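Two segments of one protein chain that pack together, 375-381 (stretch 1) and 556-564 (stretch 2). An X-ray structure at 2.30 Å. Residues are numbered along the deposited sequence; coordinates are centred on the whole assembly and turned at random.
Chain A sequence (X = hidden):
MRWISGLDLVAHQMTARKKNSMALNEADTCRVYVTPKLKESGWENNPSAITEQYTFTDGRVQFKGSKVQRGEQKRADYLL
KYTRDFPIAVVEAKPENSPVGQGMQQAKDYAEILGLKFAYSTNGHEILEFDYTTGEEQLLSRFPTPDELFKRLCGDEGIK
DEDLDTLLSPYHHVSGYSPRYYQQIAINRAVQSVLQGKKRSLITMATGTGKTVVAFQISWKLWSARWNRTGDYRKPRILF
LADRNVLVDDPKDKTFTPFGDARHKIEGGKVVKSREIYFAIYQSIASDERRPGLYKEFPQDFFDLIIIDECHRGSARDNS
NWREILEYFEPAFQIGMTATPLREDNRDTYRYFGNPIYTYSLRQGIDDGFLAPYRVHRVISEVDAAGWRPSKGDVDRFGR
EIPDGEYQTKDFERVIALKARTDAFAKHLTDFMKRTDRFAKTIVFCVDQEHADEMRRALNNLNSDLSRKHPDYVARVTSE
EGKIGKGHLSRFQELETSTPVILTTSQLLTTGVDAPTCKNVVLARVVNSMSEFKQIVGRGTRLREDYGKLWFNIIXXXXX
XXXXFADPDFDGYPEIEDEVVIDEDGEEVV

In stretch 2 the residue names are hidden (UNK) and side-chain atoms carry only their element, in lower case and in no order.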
# COMPACT_ATOMS: atom_id res chain seq x y z
N ARG A 375 -7.33 0.30 16.83
CA ARG A 375 -7.81 -0.33 18.05
C ARG A 375 -9.05 -1.13 17.68
O ARG A 375 -9.88 -0.67 16.90
CB ARG A 375 -8.22 0.69 19.11
CG ARG A 375 -7.09 1.32 19.88
CD ARG A 375 -6.36 2.35 19.05
NE ARG A 375 -5.13 2.80 19.71
CZ ARG A 375 -5.10 3.53 20.83
NH1 ARG A 375 -6.23 3.90 21.43
NH2 ARG A 375 -3.93 3.86 21.36
N VAL A 376 -9.18 -2.34 18.21
CA VAL A 376 -10.37 -3.11 17.93
C VAL A 376 -11.26 -3.15 19.18
O VAL A 376 -10.79 -3.39 20.29
CB VAL A 376 -10.07 -4.57 17.52
CG1 VAL A 376 -11.38 -5.30 17.29
CG2 VAL A 376 -9.22 -4.60 16.26
N HIS A 377 -12.54 -2.88 18.98
CA HIS A 377 -13.53 -2.91 20.05
C HIS A 377 -14.57 -3.88 19.54
O HIS A 377 -15.40 -3.53 18.70
CB HIS A 377 -14.15 -1.53 20.27
CG HIS A 377 -13.16 -0.45 20.57
ND1 HIS A 377 -12.27 -0.53 21.62
CD2 HIS A 377 -12.93 0.74 19.97
CE1 HIS A 377 -11.53 0.56 21.65
NE2 HIS A 377 -11.91 1.35 20.66
N ARG A 378 -14.49 -5.12 20.01
CA ARG A 378 -15.41 -6.17 19.62
C ARG A 378 -16.61 -6.02 20.56
O ARG A 378 -16.45 -5.86 21.78
CB ARG A 378 -14.71 -7.53 19.82
CG ARG A 378 -15.35 -8.72 19.14
CD ARG A 378 -14.28 -9.65 18.53
NE ARG A 378 -13.07 -9.77 19.33
CZ ARG A 378 -13.03 -10.29 20.55
NH1 ARG A 378 -14.14 -10.75 21.11
NH2 ARG A 378 -11.89 -10.35 21.23
N VAL A 379 -17.81 -6.01 20.00
CA VAL A 379 -19.01 -5.87 20.81
C VAL A 379 -19.94 -7.04 20.57
O VAL A 379 -20.45 -7.21 19.46
CB VAL A 379 -19.78 -4.59 20.46
CG1 VAL A 379 -20.94 -4.41 21.43
CG2 VAL A 379 -18.83 -3.41 20.50
N ILE A 380 -20.17 -7.85 21.60
CA ILE A 380 -21.06 -8.98 21.42
C ILE A 380 -22.34 -8.81 22.23
O ILE A 380 -22.36 -8.24 23.33
CB ILE A 380 -20.37 -10.32 21.83
CG1 ILE A 380 -21.28 -11.49 21.46
CG2 ILE A 380 -20.13 -10.36 23.33
CD1 ILE A 380 -21.50 -11.68 19.98
N SER A 381 -23.43 -9.29 21.66
CA SER A 381 -24.73 -9.21 22.30
C SER A 381 -24.83 -10.26 23.42
O SER A 381 -24.43 -11.42 23.24
CB SER A 381 -25.84 -9.41 21.26
OG SER A 381 -25.70 -8.49 20.19
N UNK A 556 -16.54 -3.52 16.10
CA UNK A 556 -17.12 -4.74 15.52
C UNK A 556 -18.39 -5.24 16.23
O UNK A 556 -18.32 -5.78 17.34
c UNK A 556 -16.06 -5.86 15.55
o UNK A 556 -15.59 -7.98 14.59
c UNK A 556 -16.42 -7.05 14.69
o UNK A 556 -17.52 -7.08 14.10
N UNK A 557 -19.55 -5.06 15.59
CA UNK A 557 -20.84 -5.47 16.15
C UNK A 557 -21.26 -6.85 15.68
O UNK A 557 -22.28 -7.38 16.15
c UNK A 557 -21.92 -1.90 18.59
c UNK A 557 -21.92 -4.45 15.77
c UNK A 557 -21.79 -3.15 16.52
o UNK A 557 -21.37 0.41 18.63
c UNK A 557 -21.50 -0.75 17.93
c UNK A 557 -21.38 -1.98 15.87
c UNK A 557 -21.22 -0.78 16.58
c UNK A 557 -22.06 -3.08 17.89
N UNK A 558 -20.51 -7.43 14.75
CA UNK A 558 -20.84 -8.76 14.26
C UNK A 558 -20.48 -9.79 15.33
O UNK A 558 -21.09 -10.86 15.40
c UNK A 558 -20.13 -7.95 11.97
o UNK A 558 -18.66 -9.30 13.29
c UNK A 558 -20.04 -9.09 12.96
N UNK A 559 -19.51 -9.45 16.17
CA UNK A 559 -19.10 -10.37 17.21
C UNK A 559 -18.40 -11.58 16.62
O UNK A 559 -18.68 -12.72 17.01
N UNK A 560 -17.50 -11.33 15.67
CA UNK A 560 -16.77 -12.42 15.04
C UNK A 560 -15.90 -12.02 13.86
O UNK A 560 -14.79 -12.55 13.71
c UNK A 560 -17.74 -13.51 14.59
o UNK A 560 -18.65 -13.04 13.60
N UNK A 561 -16.37 -11.09 13.02
CA UNK A 561 -15.60 -10.65 11.85
C UNK A 561 -14.12 -10.44 12.15
O UNK A 561 -13.27 -11.03 11.50
c UNK A 561 -16.20 -9.37 11.26
N UNK A 562 -13.82 -9.60 13.14
CA UNK A 562 -12.43 -9.33 13.50
C UNK A 562 -11.67 -10.55 14.01
O UNK A 562 -10.44 -10.54 14.01
c UNK A 562 -12.80 -6.88 13.93
c UNK A 562 -12.34 -8.19 14.54
o UNK A 562 -13.19 -8.49 15.65
N UNK A 563 -12.37 -11.60 14.45
CA UNK A 563 -11.69 -12.81 14.93
C UNK A 563 -11.53 -13.75 13.75
O UNK A 563 -10.49 -14.36 13.52
c UNK A 563 -12.51 -13.49 16.03
o UNK A 563 -14.34 -13.67 18.74
c UNK A 563 -12.91 -12.56 17.17
c UNK A 563 -13.21 -13.29 18.47
n UNK A 563 -12.17 -13.49 19.29
N UNK A 564 -12.60 -13.83 12.98
CA UNK A 564 -12.66 -14.68 11.80
C UNK A 564 -11.60 -14.31 10.75
O UNK A 564 -10.95 -15.20 10.20
c UNK A 564 -14.56 -15.87 10.62
n UNK A 564 -15.54 -16.46 11.30
o UNK A 564 -14.09 -16.35 9.58
c UNK A 564 -14.05 -14.57 11.18
O HOH W 1 -23.04 -7.28 18.82

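Position 556 has four side-chain atoms: two carbons, the second carrying two oxygens. That is a carboxylate with one methylene, so the residue is Asp-556. Its backbone pairs with stretch 1 in a parallel bridge. Asp-556 N donates to His-377 O at 2.8 Å, and Val-379 N donates to Asp-556 O at 2.7 Å. Its side chain lies on the same face of the sheet as that of Arg-378.

Position 557 has one carbon, then a ring of six carbons bearing one oxygen. This is a phenol, hence Tyr-557. Its CA-to-CB bond points away from stretch 1, but the ring comes back, and Tyr-557 CD1 lies 3.8 Å from Val-379 CB.

Position 558 has one carbon carrying an oxygen and a carbon. A branch of this kind at CB marks Thr-558. It points away and does not touch stretch 1. Thr-558 OG1 donates to Asp-556 OD1 at 2.6 Å.

Position 559 has no side-chain atoms and is Gly-559. Its phi of 69° by itself favours glycine. The neighbour gives a second reason: Ile-380 CD1 is 3.9 Å from Gly-559 CA, and an ideal CB would lie 2.4 Å from Ile-380 CD1, a clash.

Position 560 has one carbon, then one oxygen: Ser-560. It sits at the N-cap position, but its side chain makes no capping bond. It points away from stretch 1.

Position 561 has a single carbon, so it is Ala-561. It makes no contact with stretch 1.

Position 562 again has one carbon carrying an oxygen and a carbon, and is Thr-562. It points toward stretch 1. Thr-562 CG2 is 4.0 Å from Val-376 CG1, and Thr-562 OG1 is 3.3 Å from Arg-378 CD. The hydroxyl also donates to Asp-556, with Thr-562 OG1 2.7 Å from Asp-556 OD2.

Position 563 has three carbons, the third carrying an oxygen and a nitrogen. This is the longer amide, Gln-563. Gln-563 CG lies over one face of the Arg-378 guanidinium and is 3.5 Å from Arg-378 CD.

Position 564 has two carbons, the second carrying an oxygen and a nitrogen: the shorter amide, Asn-564. It is out of reach of stretch 1.

The contact joins a short parallel pairing to side-chain packing. Two backbone hydrogen bonds set the register at Asp-556. Its carboxylate holds Thr-558 and Thr-562, tying the turn and the helix start to the strand end. A water extends the link, donating to Val-379 O at 2.7 Å and to Tyr-557 O at 2.8 Å.

Stretch 2 556-564: DYTGSATQN
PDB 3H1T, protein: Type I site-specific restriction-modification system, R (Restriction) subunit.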